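Local coordinates for autophagy protein 5 (Saccharomyces cerevisiae, PDB 2DYO) that takes part in autophagic vesicle formation and cytoplasm-to-vacuole transport, and is required for selective degradation of nuclei and mitochondria, at residues Ala36-Arg41 with Met52-Asn57; Leu205-Ser210 with Gly237-Val242; Leu48-Pro53 with Gly178-Arg183; Tyr267-Lys272 with Leu280-Val285. One frame throughout, in Å; residues are numbered along the deposited sequence.

Interaction 1: Ala36-Arg41 with Met52-Asn57; sequences AVLRIR and MPLIWN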
loop_
_atom_site.group_PDB
_atom_site.type_symbol
_atom_site.label_atom_id
_atom_site.label_comp_id
_atom_site.label_asym_id
_atom_site.label_seq_id
_atom_site.Cartn_x
_atom_site.Cartn_y
_atom_site.Cartn_z
ATOM N N ALA A 36 18.599 -0.712 -16.826
ATOM C CA ALA A 36 17.501 -1.585 -16.427
ATOM C C ALA A 36 17.381 -1.832 -14.925
ATOM O O ALA A 36 16.692 -2.763 -14.509
ATOM C CB ALA A 36 17.624 -2.914 -17.153
ATOM N N VAL A 37 18.033 -1.008 -14.110
ATOM C CA VAL A 37 17.979 -1.199 -12.663
ATOM C C VAL A 37 17.859 0.103 -11.884
ATOM O O VAL A 37 18.588 1.060 -12.142
ATOM C CB VAL A 37 19.238 -1.942 -12.152
ATOM C CG1 VAL A 37 19.114 -2.217 -10.662
ATOM C CG2 VAL A 37 19.427 -3.239 -12.918
ATOM N N LEU A 38 16.931 0.129 -10.932
ATOM C CA LEU A 38 16.720 1.293 -10.076
ATOM C C LEU A 38 16.625 0.836 -8.626
ATOM O O LEU A 38 15.849 -0.060 -8.304
ATOM C CB LEU A 38 15.428 2.033 -10.453
ATOM C CG LEU A 38 15.399 2.776 -11.790
ATOM C CD1 LEU A 38 14.551 2.001 -12.783
ATOM C CD2 LEU A 38 14.827 4.170 -11.582
ATOM N N ARG A 39 17.414 1.455 -7.756
ATOM C CA ARG A 39 17.408 1.107 -6.336
ATOM C C ARG A 39 16.870 2.303 -5.579
ATOM O O ARG A 39 17.581 3.279 -5.344
ATOM C CB ARG A 39 18.821 0.757 -5.867
ATOM C CG ARG A 39 19.385 -0.458 -6.582
ATOM C CD ARG A 39 20.164 -0.051 -7.798
ATOM N NE ARG A 39 21.583 0.083 -7.489
ATOM C CZ ARG A 39 22.370 1.024 -7.993
ATOM N NH1 ARG A 39 21.878 1.925 -8.829
ATOM N NH2 ARG A 39 23.654 1.057 -7.666
ATOM N N ILE A 40 15.603 2.210 -5.191
ATOM C CA ILE A 40 14.925 3.312 -4.529
ATOM C C ILE A 40 14.258 3.028 -3.186
ATOM O O ILE A 40 14.067 1.883 -2.787
ATOM C CB ILE A 40 13.848 3.871 -5.473
ATOM C CG1 ILE A 40 12.915 2.731 -5.908
ATOM C CG2 ILE A 40 14.512 4.485 -6.703
ATOM C CD1 ILE A 40 11.753 3.157 -6.779
ATOM N N ARG A 41 13.915 4.107 -2.493
ATOM C CA ARG A 41 13.217 4.025 -1.222
ATOM C C ARG A 41 11.793 4.431 -1.556
ATOM O O ARG A 41 11.562 5.482 -2.163
ATOM C CB ARG A 41 13.833 4.984 -0.203
ATOM C CG ARG A 41 15.164 4.489 0.347
ATOM C CD ARG A 41 14.956 3.280 1.257
ATOM N NE ARG A 41 14.447 3.663 2.572
ATOM C CZ ARG A 41 14.111 2.796 3.524
ATOM N NH1 ARG A 41 14.224 1.496 3.305
ATOM N NH2 ARG A 41 13.668 3.227 4.695
ATOM N N MET A 52 6.538 5.810 -12.187
ATOM C CA MET A 52 6.675 5.651 -13.632
ATOM C C MET A 52 7.485 6.791 -14.253
ATOM O O MET A 52 8.306 6.562 -15.146
ATOM C CB MET A 52 5.301 5.562 -14.301
ATOM C CG MET A 52 4.573 4.267 -14.004
ATOM S SD MET A 52 5.659 2.826 -14.149
ATOM C CE MET A 52 6.085 2.865 -15.887
ATOM N N PRO A 53 7.258 8.037 -13.799
ATOM C CA PRO A 53 8.016 9.163 -14.358
ATOM C C PRO A 53 9.516 8.949 -14.168
ATOM O O PRO A 53 10.315 9.180 -15.079
ATOM C CB PRO A 53 7.499 10.355 -13.554
ATOM C CG PRO A 53 6.070 9.979 -13.300
ATOM C CD PRO A 53 6.197 8.521 -12.896
ATOM N N LEU A 54 9.886 8.500 -12.971
ATOM C CA LEU A 54 11.280 8.239 -12.631
ATOM C C LEU A 54 11.842 7.137 -13.529
ATOM O O LEU A 54 12.981 7.214 -13.991
ATOM C CB LEU A 54 11.382 7.815 -11.162
ATOM C CG LEU A 54 12.772 7.501 -10.610
ATOM C CD1 LEU A 54 13.567 8.789 -10.483
ATOM C CD2 LEU A 54 12.644 6.825 -9.248
ATOM N N ILE A 55 11.034 6.111 -13.769
ATOM C CA ILE A 55 11.444 4.997 -14.612
ATOM C C ILE A 55 11.619 5.434 -16.066
ATOM O O ILE A 55 12.676 5.224 -16.671
ATOM C CB ILE A 55 10.408 3.853 -14.555
ATOM C CG1 ILE A 55 10.379 3.253 -13.146
ATOM C CG2 ILE A 55 10.746 2.783 -15.590
ATOM C CD1 ILE A 55 9.389 2.118 -12.978
ATOM N N TRP A 56 10.581 6.040 -16.628
ATOM C CA TRP A 56 10.635 6.492 -18.007
ATOM C C TRP A 56 11.816 7.426 -18.257
ATOM O O TRP A 56 12.560 7.248 -19.224
ATOM C CB TRP A 56 9.322 7.186 -18.380
ATOM C CG TRP A 56 8.161 6.236 -18.522
ATOM C CD1 TRP A 56 6.921 6.365 -17.961
ATOM C CD2 TRP A 56 8.130 5.026 -19.287
ATOM N NE1 TRP A 56 6.120 5.311 -18.330
ATOM C CE2 TRP A 56 6.837 4.474 -19.145
ATOM C CE3 TRP A 56 9.068 4.356 -20.083
ATOM C CZ2 TRP A 56 6.460 3.281 -19.767
ATOM C CZ3 TRP A 56 8.691 3.168 -20.703
ATOM C CH2 TRP A 56 7.396 2.645 -20.541
ATOM N N ASN A 57 11.999 8.412 -17.384
ATOM C CA ASN A 57 13.095 9.361 -17.542
ATOM C C ASN A 57 14.468 8.701 -17.613
ATOM O O ASN A 57 15.388 9.245 -18.216
ATOM C CB ASN A 57 13.104 10.378 -16.400
ATOM C CG ASN A 57 14.283 11.337 -16.489
ATOM O OD1 ASN A 57 14.382 12.131 -17.427
ATOM N ND2 ASN A 57 15.186 11.258 -15.520
#
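Leu38 and Ile40, two residues apart on strand 37-41, meet Leu54 and Ile55 on the first turn of helix 52-57, and the contact between them is wholly apolar. Leu54 is shared by both strand residues. Its CG, set opposite the backbone N (chi1 -180°), carries the isobutyl end toward the sheet, where CG lies 4.0 Å from Leu38 CD2. The branch CD2 of Leu54 goes on to Ile40 CG2 at 3.9 Å. In both pairs the side chains run past each other in opposite directions, overlapping along their flanks. The other methyl of Leu38 serves the neighbouring helix residue, with CD1 4.4 Å from Ile55 CG1, so the two branches of one leucine divide between successive helix positions.

No hydrogen bond crosses between the segments. The helix runs at 142° to the strand, with the axes 10.1 Å apart at their closest, a spacing bridged by these aliphatic groups. Polar bonds lie just beyond: Lys58, on the continuing helix 52-59, gives a hydrogen bond to Val37 O, while Arg39 makes backbone hydrogen bonds and a salt bridge to the chain of another protein.

Strand 37-43 and the helix that follows it form part of a ubiquitin-like beta-grasp domain. With three of the four touching residues buried, their side chains are probably held together by apolar packing alone, and Lys58 adds a directional bond between helix and strand.

Interaction 2: Leu205-Ser210 with Gly237-Val242; sequences LIIQTS and GDILDV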
loop_
_atom_site.group_PDB
_atom_site.type_symbol
_atom_site.label_atom_id
_atom_site.label_comp_id
_atom_site.label_asym_id
_atom_site.label_seq_id
_atom_site.Cartn_x
_atom_site.Cartn_y
_atom_site.Cartn_z
ATOM N N LEU A 205 -12.982 -2.295 5.563
ATOM C CA LEU A 205 -12.005 -3.348 5.796
ATOM C C LEU A 205 -11.830 -4.280 4.608
ATOM O O LEU A 205 -12.805 -4.749 4.021
ATOM C CB LEU A 205 -12.431 -4.182 7.009
ATOM C CG LEU A 205 -11.598 -5.427 7.338
ATOM C CD1 LEU A 205 -10.219 -5.007 7.851
ATOM C CD2 LEU A 205 -12.329 -6.270 8.402
ATOM N N ILE A 206 -10.577 -4.542 4.266
ATOM C CA ILE A 206 -10.247 -5.455 3.191
ATOM C C ILE A 206 -9.385 -6.530 3.838
ATOM O O ILE A 206 -8.445 -6.220 4.576
ATOM C CB ILE A 206 -9.469 -4.748 2.060
ATOM C CG1 ILE A 206 -10.431 -3.834 1.293
ATOM C CG2 ILE A 206 -8.828 -5.788 1.135
ATOM C CD1 ILE A 206 -9.794 -3.000 0.209
ATOM N N ILE A 207 -9.732 -7.788 3.587
ATOM C CA ILE A 207 -9.001 -8.922 4.153
ATOM C C ILE A 207 -8.383 -9.724 3.024
ATOM O O ILE A 207 -9.072 -10.099 2.083
ATOM C CB ILE A 207 -9.939 -9.847 4.951
ATOM C CG1 ILE A 207 -10.625 -9.055 6.069
ATOM C CG2 ILE A 207 -9.143 -11.008 5.536
ATOM C CD1 ILE A 207 -11.681 -9.846 6.841
ATOM N N GLN A 208 -7.084 -9.984 3.120
ATOM C CA GLN A 208 -6.390 -10.733 2.080
ATOM C C GLN A 208 -5.484 -11.801 2.672
ATOM O O GLN A 208 -5.133 -11.742 3.849
ATOM C CB GLN A 208 -5.532 -9.781 1.231
ATOM C CG GLN A 208 -4.316 -9.209 1.984
ATOM C CD GLN A 208 -3.433 -8.321 1.113
ATOM O OE1 GLN A 208 -3.735 -8.075 -0.052
ATOM N NE2 GLN A 208 -2.336 -7.838 1.682
ATOM N N THR A 209 -5.124 -12.784 1.851
ATOM C CA THR A 209 -4.200 -13.832 2.270
ATOM C C THR A 209 -2.899 -13.554 1.515
ATOM O O THR A 209 -2.572 -12.394 1.266
ATOM C CB THR A 209 -4.721 -15.247 1.922
ATOM O OG1 THR A 209 -5.049 -15.316 0.529
ATOM C CG2 THR A 209 -5.952 -15.584 2.768
ATOM N N SER A 210 -2.169 -14.594 1.128
ATOM C CA SER A 210 -0.909 -14.399 0.418
ATOM C C SER A 210 -0.958 -14.550 -1.105
ATOM O O SER A 210 -1.720 -15.357 -1.641
ATOM C CB SER A 210 0.152 -15.351 0.973
ATOM O OG SER A 210 1.350 -15.271 0.220
ATOM N N GLY A 237 -15.972 -14.283 12.352
ATOM C CA GLY A 237 -16.831 -14.876 11.340
ATOM C C GLY A 237 -16.552 -14.346 9.943
ATOM O O GLY A 237 -16.899 -14.991 8.950
ATOM N N ASP A 238 -15.932 -13.170 9.864
ATOM C CA ASP A 238 -15.596 -12.560 8.580
ATOM C C ASP A 238 -14.157 -12.891 8.217
ATOM O O ASP A 238 -13.777 -12.883 7.048
ATOM C CB ASP A 238 -15.752 -11.041 8.648
ATOM C CG ASP A 238 -17.182 -10.610 8.846
ATOM O OD1 ASP A 238 -17.448 -9.877 9.820
ATOM O OD2 ASP A 238 -18.040 -10.999 8.028
ATOM N N ILE A 239 -13.358 -13.193 9.232
ATOM C CA ILE A 239 -11.956 -13.501 9.021
ATOM C C ILE A 239 -11.690 -14.960 8.694
ATOM O O ILE A 239 -10.964 -15.259 7.752
ATOM C CB ILE A 239 -11.127 -13.094 10.251
ATOM C CG1 ILE A 239 -11.238 -11.578 10.454
ATOM C CG2 ILE A 239 -9.680 -13.534 10.077
ATOM C CD1 ILE A 239 -10.556 -11.064 11.705
ATOM N N LEU A 240 -12.275 -15.867 9.468
ATOM C CA LEU A 240 -12.068 -17.292 9.241
ATOM C C LEU A 240 -13.012 -17.797 8.154
ATOM O O LEU A 240 -14.081 -17.223 7.934
ATOM C CB LEU A 240 -12.296 -18.074 10.539
ATOM C CG LEU A 240 -11.497 -17.584 11.759
ATOM C CD1 LEU A 240 -11.829 -18.448 12.964
ATOM C CD2 LEU A 240 -9.999 -17.633 11.460
ATOM N N ASP A 241 -12.613 -18.857 7.463
ATOM C CA ASP A 241 -13.456 -19.404 6.412
ATOM C C ASP A 241 -14.214 -20.628 6.904
ATOM O O ASP A 241 -13.952 -21.145 7.996
ATOM C CB ASP A 241 -12.629 -19.767 5.168
ATOM C CG ASP A 241 -11.527 -20.771 5.459
ATOM O OD1 ASP A 241 -11.715 -21.649 6.324
ATOM O OD2 ASP A 241 -10.470 -20.692 4.800
ATOM N N VAL A 242 -15.161 -21.079 6.087
ATOM C CA VAL A 242 -15.980 -22.236 6.419
ATOM C C VAL A 242 -15.147 -23.392 6.943
ATOM O O VAL A 242 -15.514 -24.038 7.922
ATOM C CB VAL A 242 -16.777 -22.715 5.195
ATOM C CG1 VAL A 242 -17.573 -23.957 5.552
ATOM C CG2 VAL A 242 -17.706 -21.604 4.720
#
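Ile207 on strand 205-208 faces Ile239, the final residue of helix 236-239, across a CA-CA distance of 7.3 Å, and just beyond it Leu240 leaves helical geometry. One side chain does most of the reaching. Ile207 is stretched out along CG1 (chi2 174°), which brings CD1 up to the end of the helix. There the methyl meets two different surfaces: Ile239 CG1 at 4.0 Å and the main-chain oxygen of Asp238, with CD1 3.7 Å from Asp238 O. The two isoleucines cross at about a right angle, so the end of one abuts the flank of the other rather than lying along it.

Around this point Ile207 also packs on Ile282 and Leu284 of the adjoining strand 280-286, and Ile239 shares Leu284 with it. Gln208, the next strand residue, sends its side-chain nitrogen NE2 to Thr283 OG1 and Val92 O. After the helix, Asp241 forms a salt bridge with Arg217.

Both segments belong to the second ubiquitin-like domain, in which the short helix covers part of the sheet. The contact between them is small and contains no hydrogen bond. The buried aliphatic carbons of Ile207 and Ile239 depend on hydrophobic packing, and the approach to Asp238 O is a van der Waals contact of a methyl with a carbonyl, probably adding little directional strength.

Interaction 3: Leu48-Pro53 with Gly178-Arg183; sequences LVNYMP and GSVITR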
loop_
_atom_site.group_PDB
_atom_site.type_symbol
_atom_site.label_atom_id
_atom_site.label_comp_id
_atom_site.label_asym_id
_atom_site.label_seq_id
_atom_site.Cartn_x
_atom_site.Cartn_y
_atom_site.Cartn_z
ATOM N N LEU A 48 3.072 2.036 -6.438
ATOM C CA LEU A 48 4.257 1.818 -7.262
ATOM C C LEU A 48 4.199 2.661 -8.531
ATOM O O LEU A 48 5.216 3.093 -9.056
ATOM C CB LEU A 48 4.374 0.333 -7.643
ATOM C CG LEU A 48 4.739 -0.656 -6.527
ATOM C CD1 LEU A 48 4.608 -2.084 -7.057
ATOM C CD2 LEU A 48 6.151 -0.393 -6.043
ATOM N N VAL A 49 2.987 2.876 -9.022
ATOM C CA VAL A 49 2.766 3.647 -10.232
ATOM C C VAL A 49 3.233 5.104 -10.128
ATOM O O VAL A 49 3.449 5.774 -11.143
ATOM C CB VAL A 49 1.290 3.551 -10.634
ATOM C CG1 VAL A 49 0.505 4.735 -10.124
ATOM C CG2 VAL A 49 1.176 3.351 -12.134
ATOM N N ASN A 50 3.416 5.595 -8.907
ATOM C CA ASN A 50 3.903 6.959 -8.722
ATOM C C ASN A 50 5.375 7.080 -9.130
ATOM O O ASN A 50 5.949 8.179 -9.119
ATOM C CB ASN A 50 3.729 7.386 -7.265
ATOM C CG ASN A 50 2.281 7.659 -6.927
ATOM O OD1 ASN A 50 1.897 7.758 -5.761
ATOM N ND2 ASN A 50 1.467 7.804 -7.963
ATOM N N TYR A 51 5.984 5.955 -9.496
ATOM C CA TYR A 51 7.380 5.967 -9.901
ATOM C C TYR A 51 7.607 5.760 -11.399
ATOM O O TYR A 51 8.741 5.569 -11.836
ATOM C CB TYR A 51 8.165 4.933 -9.082
ATOM C CG TYR A 51 8.112 5.255 -7.607
ATOM C CD1 TYR A 51 6.994 4.922 -6.845
ATOM C CD2 TYR A 51 9.105 6.028 -7.011
ATOM C CE1 TYR A 51 6.857 5.369 -5.532
ATOM C CE2 TYR A 51 8.981 6.479 -5.702
ATOM C CZ TYR A 51 7.849 6.150 -4.971
ATOM O OH TYR A 51 7.697 6.649 -3.702
ATOM N N MET A 52 6.538 5.810 -12.187
ATOM C CA MET A 52 6.675 5.651 -13.632
ATOM C C MET A 52 7.485 6.791 -14.253
ATOM O O MET A 52 8.306 6.562 -15.146
ATOM C CB MET A 52 5.301 5.562 -14.301
ATOM C CG MET A 52 4.573 4.267 -14.004
ATOM S SD MET A 52 5.659 2.826 -14.149
ATOM C CE MET A 52 6.085 2.865 -15.887
ATOM N N PRO A 53 7.258 8.037 -13.799
ATOM C CA PRO A 53 8.016 9.163 -14.358
ATOM C C PRO A 53 9.516 8.949 -14.168
ATOM O O PRO A 53 10.315 9.180 -15.079
ATOM C CB PRO A 53 7.499 10.355 -13.554
ATOM C CG PRO A 53 6.070 9.979 -13.300
ATOM C CD PRO A 53 6.197 8.521 -12.896
ATOM N N GLY A 178 -1.926 15.463 -3.571
ATOM C CA GLY A 178 -0.602 16.046 -3.622
ATOM C C GLY A 178 0.279 15.688 -2.445
ATOM O O GLY A 178 1.478 15.459 -2.612
ATOM N N SER A 179 -0.312 15.638 -1.254
ATOM C CA SER A 179 0.432 15.310 -0.045
ATOM C C SER A 179 1.050 13.918 -0.125
ATOM O O SER A 179 2.067 13.655 0.506
ATOM C CB SER A 179 -0.481 15.381 1.179
ATOM O OG SER A 179 -1.463 14.364 1.127
ATOM N N VAL A 180 0.427 13.027 -0.892
ATOM C CA VAL A 180 0.945 11.667 -1.045
ATOM C C VAL A 180 2.269 11.667 -1.813
ATOM O O VAL A 180 3.166 10.872 -1.524
ATOM C CB VAL A 180 -0.048 10.764 -1.809
ATOM C CG1 VAL A 180 0.545 9.363 -1.966
ATOM C CG2 VAL A 180 -1.381 10.699 -1.063
ATOM N N ILE A 181 2.381 12.562 -2.792
ATOM C CA ILE A 181 3.591 12.657 -3.601
ATOM C C ILE A 181 4.682 13.419 -2.858
ATOM O O ILE A 181 5.836 12.988 -2.820
ATOM C CB ILE A 181 3.322 13.387 -4.940
ATOM C CG1 ILE A 181 2.152 12.731 -5.679
ATOM C CG2 ILE A 181 4.577 13.358 -5.797
ATOM C CD1 ILE A 181 2.406 11.302 -6.112
ATOM N N THR A 182 4.314 14.555 -2.271
ATOM C CA THR A 182 5.270 15.382 -1.540
ATOM C C THR A 182 5.576 14.859 -0.139
ATOM O O THR A 182 6.575 15.242 0.462
ATOM C CB THR A 182 4.759 16.828 -1.395
ATOM O OG1 THR A 182 3.483 16.818 -0.749
ATOM C CG2 THR A 182 4.629 17.492 -2.754
ATOM N N ARG A 183 4.717 13.981 0.373
ATOM C CA ARG A 183 4.880 13.425 1.716
ATOM C C ARG A 183 4.602 14.497 2.767
ATOM O O ARG A 183 5.267 14.557 3.799
ATOM C CB ARG A 183 6.293 12.859 1.921
ATOM C CG ARG A 183 6.731 11.856 0.861
ATOM C CD ARG A 183 5.647 10.825 0.583
ATOM N NE ARG A 183 5.357 9.984 1.741
ATOM C CZ ARG A 183 4.331 9.138 1.802
ATOM N NH1 ARG A 183 3.498 9.030 0.773
ATOM N NH2 ARG A 183 4.148 8.390 2.886
#
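Asn50 and Ile181 meet where the first ubiquitin-like domain, of beta-grasp fold, abuts the alpha-helical region: a 3-10 turn leading into helix 52-59 faces the last turn of helix 170-182. The direct contact is van der Waals. Ile181 does not aim its CB at the turn, but a bend at its second torsion (chi2 -64°) swings CD1 over to the flat amide of Asn50, at 3.7 Å from Asn50 CG and 3.6 Å from Asn50 OD1. Val180 adds a looser touch, its CG1 4.3 Å from Asn50 OD1, and packs as well on Trp147 of helix 142-159.

No hydrogen bond crosses between the two segments; the Asn50 backbone and Tyr51 OH bond instead to the chain of another protein, whose backbone also packs against Ile181. Arg183, the first residue past the helix, has positive phi (71°) and folds its side chain back along it, making a cation-pi contact with Trp12 and a hydrogen bond from NH1 to Glu45 O that ties the helix end to the first domain. The same Arg183 NH1 gives a hydrogen bond to Val180 O, 3.0 Å long, arriving in the carbonyl plane on a lone pair.

Interaction 4: Tyr267-Lys272 with Leu280-Val285; sequences YDLYSK and LYITLV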
loop_
_atom_site.group_PDB
_atom_site.type_symbol
_atom_site.label_atom_id
_atom_site.label_comp_id
_atom_site.label_asym_id
_atom_site.label_seq_id
_atom_site.Cartn_x
_atom_site.Cartn_y
_atom_site.Cartn_z
ATOM N N TYR A 267 -12.399 -0.621 15.955
ATOM C CA TYR A 267 -12.426 0.827 15.746
ATOM C C TYR A 267 -11.024 1.400 15.917
ATOM O O TYR A 267 -10.578 2.220 15.115
ATOM C CB TYR A 267 -13.365 1.520 16.738
ATOM C CG TYR A 267 -13.181 3.023 16.752
ATOM C CD1 TYR A 267 -13.561 3.801 15.660
ATOM C CD2 TYR A 267 -12.564 3.657 17.830
ATOM C CE1 TYR A 267 -13.328 5.176 15.638
ATOM C CE2 TYR A 267 -12.326 5.029 17.820
ATOM C CZ TYR A 267 -12.710 5.782 16.721
ATOM O OH TYR A 267 -12.475 7.140 16.710
ATOM N N ASP A 268 -10.338 0.971 16.974
ATOM C CA ASP A 268 -8.979 1.432 17.236
ATOM C C ASP A 268 -8.061 1.063 16.081
ATOM O O ASP A 268 -7.307 1.898 15.576
ATOM C CB ASP A 268 -8.435 0.799 18.518
ATOM C CG ASP A 268 -8.639 1.675 19.728
ATOM O OD1 ASP A 268 -8.099 2.802 19.735
ATOM O OD2 ASP A 268 -9.334 1.239 20.670
ATOM N N LEU A 269 -8.125 -0.199 15.670
ATOM C CA LEU A 269 -7.294 -0.681 14.580
ATOM C C LEU A 269 -7.515 0.180 13.338
ATOM O O LEU A 269 -6.561 0.691 12.751
ATOM C CB LEU A 269 -7.616 -2.144 14.277
ATOM C CG LEU A 269 -6.687 -2.853 13.288
ATOM C CD1 LEU A 269 -5.245 -2.780 13.777
ATOM C CD2 LEU A 269 -7.129 -4.290 13.133
ATOM N N TYR A 270 -8.771 0.350 12.940
ATOM C CA TYR A 270 -9.063 1.164 11.766
ATOM C C TYR A 270 -8.592 2.609 11.912
ATOM O O TYR A 270 -7.816 3.110 11.101
ATOM C CB TYR A 270 -10.560 1.192 11.464
ATOM C CG TYR A 270 -10.867 2.103 10.291
ATOM C CD1 TYR A 270 -10.661 1.670 8.982
ATOM C CD2 TYR A 270 -11.254 3.431 10.494
ATOM C CE1 TYR A 270 -10.824 2.537 7.902
ATOM C CE2 TYR A 270 -11.417 4.314 9.416
ATOM C CZ TYR A 270 -11.198 3.856 8.123
ATOM O OH TYR A 270 -11.330 4.716 7.056
ATOM N N SER A 271 -9.066 3.281 12.954
ATOM C CA SER A 271 -8.727 4.683 13.153
ATOM C C SER A 271 -7.235 4.976 13.212
ATOM O O SER A 271 -6.811 6.072 12.867
ATOM C CB SER A 271 -9.406 5.222 14.417
ATOM O OG SER A 271 -8.840 4.648 15.575
ATOM N N LYS A 272 -6.439 3.995 13.620
ATOM C CA LYS A 272 -5.002 4.203 13.739
ATOM C C LYS A 272 -4.136 3.576 12.658
ATOM O O LYS A 272 -3.160 4.184 12.208
ATOM C CB LYS A 272 -4.540 3.720 15.117
ATOM C CG LYS A 272 -5.094 4.573 16.247
ATOM C CD LYS A 272 -4.867 3.950 17.614
ATOM C CE LYS A 272 -5.390 4.884 18.703
ATOM N NZ LYS A 272 -5.503 4.216 20.023
ATOM N N LEU A 280 -8.661 -0.102 5.757
ATOM C CA LEU A 280 -7.835 -0.837 6.710
ATOM C C LEU A 280 -7.606 -2.179 6.032
ATOM O O LEU A 280 -8.561 -2.827 5.606
ATOM C CB LEU A 280 -8.570 -1.073 8.029
ATOM C CG LEU A 280 -7.862 -2.086 8.943
ATOM C CD1 LEU A 280 -6.515 -1.519 9.414
ATOM C CD2 LEU A 280 -8.747 -2.404 10.131
ATOM N N TYR A 281 -6.348 -2.594 5.915
ATOM C CA TYR A 281 -6.043 -3.871 5.287
ATOM C C TYR A 281 -5.439 -4.846 6.282
ATOM O O TYR A 281 -4.527 -4.494 7.031
ATOM C CB TYR A 281 -5.026 -3.716 4.147
ATOM C CG TYR A 281 -5.507 -2.979 2.923
ATOM C CD1 TYR A 281 -5.483 -1.593 2.868
ATOM C CD2 TYR A 281 -5.945 -3.679 1.798
ATOM C CE1 TYR A 281 -5.876 -0.910 1.713
ATOM C CE2 TYR A 281 -6.342 -3.012 0.647
ATOM C CZ TYR A 281 -6.300 -1.629 0.610
ATOM O OH TYR A 281 -6.651 -0.966 -0.534
ATOM N N ILE A 282 -5.955 -6.067 6.316
ATOM C CA ILE A 282 -5.335 -7.055 7.176
ATOM C C ILE A 282 -4.913 -8.204 6.286
ATOM O O ILE A 282 -5.580 -8.529 5.292
ATOM C CB ILE A 282 -6.252 -7.542 8.329
ATOM C CG1 ILE A 282 -7.541 -8.143 7.792
ATOM C CG2 ILE A 282 -6.557 -6.377 9.277
ATOM C CD1 ILE A 282 -8.501 -8.528 8.905
ATOM N N THR A 283 -3.770 -8.786 6.619
ATOM C CA THR A 283 -3.232 -9.900 5.857
ATOM C C THR A 283 -3.195 -11.118 6.771
ATOM O O THR A 283 -2.618 -11.073 7.854
ATOM C CB THR A 283 -1.813 -9.572 5.360
ATOM O OG1 THR A 283 -1.875 -8.424 4.501
ATOM C CG2 THR A 283 -1.217 -10.748 4.597
ATOM N N LEU A 284 -3.834 -12.197 6.338
ATOM C CA LEU A 284 -3.880 -13.416 7.129
ATOM C C LEU A 284 -2.741 -14.336 6.727
ATOM O O LEU A 284 -2.589 -14.667 5.554
ATOM C CB LEU A 284 -5.215 -14.127 6.918
ATOM C CG LEU A 284 -6.457 -13.266 7.154
ATOM C CD1 LEU A 284 -7.704 -14.094 6.864
ATOM C CD2 LEU A 284 -6.471 -12.743 8.587
ATOM N N VAL A 285 -1.940 -14.744 7.703
ATOM C CA VAL A 285 -0.824 -15.640 7.430
ATOM C C VAL A 285 -0.859 -16.846 8.370
ATOM O O VAL A 285 -1.184 -16.723 9.551
ATOM C CB VAL A 285 0.528 -14.913 7.595
ATOM C CG1 VAL A 285 0.537 -13.628 6.762
ATOM C CG2 VAL A 285 0.773 -14.601 9.046
#
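Leu280, at the start of strand 280-285, pushes its side chain against Leu269 and Tyr270 of helix 267-272, and it can be followed outward atom by atom. CB lies at the edge of the Tyr270 ring, near its plane, 3.6 Å from Tyr270 CD1. Beyond CG, which is turned opposite the backbone N (chi1 168°), the side chain forks. CD1 touches the helix backbone, 4.0 Å from Leu269 O, and also approaches Leu269 CG at 4.1 Å. CD2 meets the side chain of the same residue, 3.8 Å from Leu269 CG and 3.9 Å from Leu269 CD2. The two leucines cross at about a right angle. Leu269 CD2 extends to a second strand residue, approaching Ile282 CG2 at 4.4 Å.

Cutting Leu280 back to an alanine would probably open a gap beside Leu269 and free that leucine to shift, although the CB contact with the tyrosine edge could remain.

The ring of Tyr270 is held at its far end as well: OH hydrogen-bonds to Gly278 O and to Arg274 NH1, and the ring packs on Val154 and Leu158 of helix 142-159. Leu280 itself reaches further into the sheet, against Leu205 and Cys255. The helix axis passes 8.7 Å from the strand, at 113° to it. A short helix that leads into the central strand and packs back on it fits the ubiquitin-like beta-grasp fold, whose sheet here has strand order 2-1-5-3-4.

The contacts fall into two clusters, one around the first ubiquitin-like domain and its junction with the helical region, the other within the second ubiquitin-like domain. Interactions 1 and 3 have centres 12 Å apart and share Met52 and Pro53; they join through Ile40 CD1, 3.9 Å from Tyr51 CD2. Interactions 2 and 4 are likewise 12 Å apart between centres, on neighbouring strands linked by a probable hydrogen bond of 2.8 Å between Gln208 O and Leu284 N. Between the clusters, the centres of interactions 1 and 2 are 34 Å apart, those of 3 and 4 24 Å. Helix 142-159, which carries Lys152, the site of ATG12 conjugation, unmodified here, spans this divide, touching Asn50 and Val180 in interaction 3 and Tyr270 in interaction 4.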